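Local coordinates for protein alpha-fucosidase GH29 (Fusarium graminearum, PDB 4PSR) that hydrolyses alpha-L-fucosides as a family 29 glycoside hydrolase, probably releasing alpha-1,6-linked fucose from the core N-acetylglucosamine of glycoproteins, at residues F524-L529 against S554-T559. Residues are numbered along the deposited sequence; the frame is centred on the assembly and turned at random.
Sequences FDTVFL and SGFRFT. With NAG (2-acetamido-2-deoxy-beta-D-glucopyranose), chain C; NAG (2-acetamido-2-deoxy-beta-D-glucopyranose), chain B.
The guanidinium of R557 meets D525 at its edge and has a sugar and a ring over its two faces: NAG of chain B has C3 3.9 Å above one face, over the centre, and F556 turns its edge, CE2, to the opposite face, offset toward the rim. NAG of chain C shares the edge, its O7 accepting from R557 NH1 at 3.0 Å. The F558 ring turns its edge to F524 N and to O6 of that sugar. The motif is a helix N-cap bridged to the loop between strands 548-553 and 562-565, beside a protein-attached glycan. D525 precedes helix 526-532 and divides its carboxylate: OD1 accepts from F528 N at 2.9 Å, the capping bond, while OD2 forms a salt bridge, accepting hydrogen bonds from R557 NE and NH2. R557 NE meets the anti lone pair of D525 OD2 at 2.8 Å (159°), but NH2 comes from above the carboxylate plane, consistent with the 43° between the two planes. D525 CG sits between the backbone N and carbonyl carbon (chi1 67°). Beside this pair, T526 N donates to F556 O at 3.0 Å, while T526 OG1 hydrogen-bonds G578 O. F556 crosses T526 at about a right angle, CD1 lying 3.3 Å from T526 CB, and its CZ touches V527 CG2.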
loop_
_atom_site.group_PDB
_atom_site.type_symbol
_atom_site.label_atom_id
_atom_site.label_comp_id
_atom_site.label_asym_id
_atom_site.label_seq_id
_atom_site.Cartn_x
_atom_site.Cartn_y
_atom_site.Cartn_z
ATOM N N PHE A 524 -11.679 -0.723 -18.963
ATOM C CA PHE A 524 -10.251 -0.688 -19.214
ATOM C C PHE A 524 -9.920 0.509 -20.099
ATOM O O PHE A 524 -10.259 0.527 -21.289
ATOM C CB PHE A 524 -9.826 -2.018 -19.843
ATOM C CG PHE A 524 -10.260 -3.204 -19.037
ATOM C CD1 PHE A 524 -9.596 -3.543 -17.864
ATOM C CD2 PHE A 524 -11.379 -3.940 -19.392
ATOM C CE1 PHE A 524 -10.019 -4.610 -17.084
ATOM C CE2 PHE A 524 -11.807 -5.009 -18.620
ATOM C CZ PHE A 524 -11.124 -5.353 -17.460
ATOM N N ASP A 525 -9.309 1.537 -19.503
ATOM C CA ASP A 525 -9.019 2.774 -20.222
ATOM C C ASP A 525 -7.657 2.725 -20.901
ATOM O O ASP A 525 -6.944 1.722 -20.827
ATOM C CB ASP A 525 -9.187 4.005 -19.315
ATOM C CG ASP A 525 -8.186 4.097 -18.189
ATOM O OD1 ASP A 525 -7.298 3.240 -18.048
ATOM O OD2 ASP A 525 -8.301 5.063 -17.388
ATOM N N THR A 526 -7.286 3.797 -21.591
ATOM C CA THR A 526 -6.012 3.825 -22.313
ATOM C C THR A 526 -4.840 3.582 -21.370
ATOM O O THR A 526 -3.898 2.880 -21.697
ATOM C CB THR A 526 -5.810 5.182 -23.023
ATOM O OG1 THR A 526 -6.653 5.255 -24.182
ATOM C CG2 THR A 526 -4.371 5.396 -23.445
ATOM N N VAL A 527 -4.896 4.157 -20.171
ATOM C CA VAL A 527 -3.817 3.958 -19.210
ATOM C C VAL A 527 -3.708 2.482 -18.823
ATOM O O VAL A 527 -2.609 1.929 -18.789
ATOM C CB VAL A 527 -4.041 4.805 -17.958
ATOM C CG1 VAL A 527 -3.079 4.439 -16.845
ATOM C CG2 VAL A 527 -3.875 6.304 -18.302
ATOM N N PHE A 528 -4.846 1.834 -18.564
ATOM C CA PHE A 528 -4.836 0.422 -18.201
ATOM C C PHE A 528 -4.189 -0.394 -19.305
ATOM O O PHE A 528 -3.288 -1.179 -19.049
ATOM C CB PHE A 528 -6.260 -0.087 -17.918
ATOM C CG PHE A 528 -6.296 -1.516 -17.427
ATOM C CD1 PHE A 528 -6.047 -2.569 -18.300
ATOM C CD2 PHE A 528 -6.623 -1.814 -16.103
ATOM C CE1 PHE A 528 -6.068 -3.871 -17.842
ATOM C CE2 PHE A 528 -6.630 -3.103 -15.647
ATOM C CZ PHE A 528 -6.371 -4.136 -16.521
ATOM N N LEU A 529 -4.661 -0.234 -20.527
ATOM C CA LEU A 529 -4.242 -1.112 -21.611
ATOM C C LEU A 529 -2.764 -0.883 -21.913
ATOM O O LEU A 529 -1.997 -1.848 -22.115
ATOM C CB LEU A 529 -5.149 -0.891 -22.831
ATOM C CG LEU A 529 -6.600 -1.340 -22.644
ATOM C CD1 LEU A 529 -7.539 -0.630 -23.658
ATOM C CD2 LEU A 529 -6.725 -2.865 -22.690
ATOM N N SER A 554 -13.739 4.876 -28.928
ATOM C CA SER A 554 -12.614 5.583 -29.543
ATOM C C SER A 554 -11.814 6.431 -28.553
ATOM O O SER A 554 -10.614 6.624 -28.715
ATOM C CB SER A 554 -13.094 6.473 -30.699
ATOM O OG SER A 554 -14.133 7.350 -30.302
ATOM N N GLY A 555 -12.486 6.929 -27.523
ATOM C CA GLY A 555 -11.877 7.835 -26.581
ATOM C C GLY A 555 -11.017 7.132 -25.543
ATOM O O GLY A 555 -11.087 5.907 -25.379
ATOM N N PHE A 556 -10.230 7.951 -24.856
ATOM C CA PHE A 556 -9.260 7.568 -23.815
ATOM C C PHE A 556 -9.964 6.870 -22.639
ATOM O O PHE A 556 -9.414 5.930 -22.040
ATOM C CB PHE A 556 -8.587 8.898 -23.398
ATOM C CG PHE A 556 -7.542 8.818 -22.303
ATOM C CD1 PHE A 556 -6.226 8.453 -22.576
ATOM C CD2 PHE A 556 -7.848 9.255 -21.018
ATOM C CE1 PHE A 556 -5.251 8.435 -21.552
ATOM C CE2 PHE A 556 -6.886 9.253 -20.002
ATOM C CZ PHE A 556 -5.588 8.855 -20.271
ATOM N N ARG A 557 -11.190 7.289 -22.340
ATOM C CA ARG A 557 -11.879 6.849 -21.130
ATOM C C ARG A 557 -13.397 6.801 -21.340
ATOM O O ARG A 557 -14.150 7.596 -20.750
ATOM C CB ARG A 557 -11.478 7.775 -19.979
ATOM C CG ARG A 557 -11.645 7.186 -18.589
ATOM C CD ARG A 557 -10.871 7.992 -17.547
ATOM N NE ARG A 557 -9.463 7.607 -17.415
ATOM C CZ ARG A 557 -8.457 8.442 -17.145
ATOM N NH1 ARG A 557 -8.659 9.750 -17.008
ATOM N NH2 ARG A 557 -7.220 7.985 -17.024
ATOM N N PHE A 558 -13.834 5.910 -22.230
ATOM C CA PHE A 558 -15.247 5.578 -22.417
ATOM C C PHE A 558 -16.106 6.717 -22.962
ATOM O O PHE A 558 -17.253 6.879 -22.573
ATOM C CB PHE A 558 -15.823 4.983 -21.119
ATOM C CG PHE A 558 -14.837 4.123 -20.390
ATOM C CD1 PHE A 558 -14.422 2.909 -20.934
ATOM C CD2 PHE A 558 -14.236 4.565 -19.211
ATOM C CE1 PHE A 558 -13.475 2.115 -20.298
ATOM C CE2 PHE A 558 -13.275 3.786 -18.579
ATOM C CZ PHE A 558 -12.875 2.562 -19.143
ATOM N N THR A 559 -15.528 7.463 -23.898
ATOM C CA THR A 559 -16.223 8.505 -24.668
ATOM C C THR A 559 -16.022 8.228 -26.163
ATOM O O THR A 559 -15.272 7.328 -26.547
ATOM C CB THR A 559 -15.685 9.916 -24.327
ATOM O OG1 THR A 559 -14.297 9.991 -24.660
ATOM C CG2 THR A 559 -15.867 10.232 -22.843
HETATM C C1 NAG C . -12.322 9.397 -14.384
HETATM C C2 NAG C . -12.861 10.287 -15.490
HETATM C C3 NAG C . -14.369 10.151 -15.572
HETATM C C4 NAG C . -14.764 8.690 -15.709
HETATM C C5 NAG C . -14.131 7.886 -14.589
HETATM C C6 NAG C . -14.422 6.410 -14.677
HETATM C C7 NAG C . -11.554 12.282 -16.047
HETATM C C8 NAG C . -11.285 13.719 -15.722
HETATM N N2 NAG C . -12.483 11.676 -15.298
HETATM O O3 NAG C . -14.852 10.914 -16.675
HETATM O O4 NAG C . -16.179 8.591 -15.598
HETATM O O5 NAG C . -12.704 8.048 -14.636
HETATM O O6 NAG C . -13.998 5.904 -15.933
HETATM O O7 NAG C . -10.957 11.698 -16.942
HETATM C C1 NAG B . -7.506 8.539 -12.382
HETATM C C2 NAG B . -8.539 7.444 -12.336
HETATM C C3 NAG B . -9.569 7.681 -13.436
HETATM C C4 NAG B . -10.147 9.091 -13.333
HETATM C C5 NAG B . -9.024 10.122 -13.249
HETATM C C6 NAG B . -9.515 11.532 -13.005
HETATM C C7 NAG B . -8.152 5.138 -11.589
HETATM C C8 NAG B . -7.419 3.866 -11.847
HETATM N N2 NAG B . -7.927 6.129 -12.458
HETATM O O3 NAG B . -10.601 6.713 -13.305
HETATM O O4 NAG B . -10.903 9.414 -14.501
HETATM O O5 NAG B . -8.137 9.793 -12.168
HETATM O O6 NAG B . -10.119 11.637 -11.726
HETATM O O7 NAG B . -8.907 5.266 -10.631
#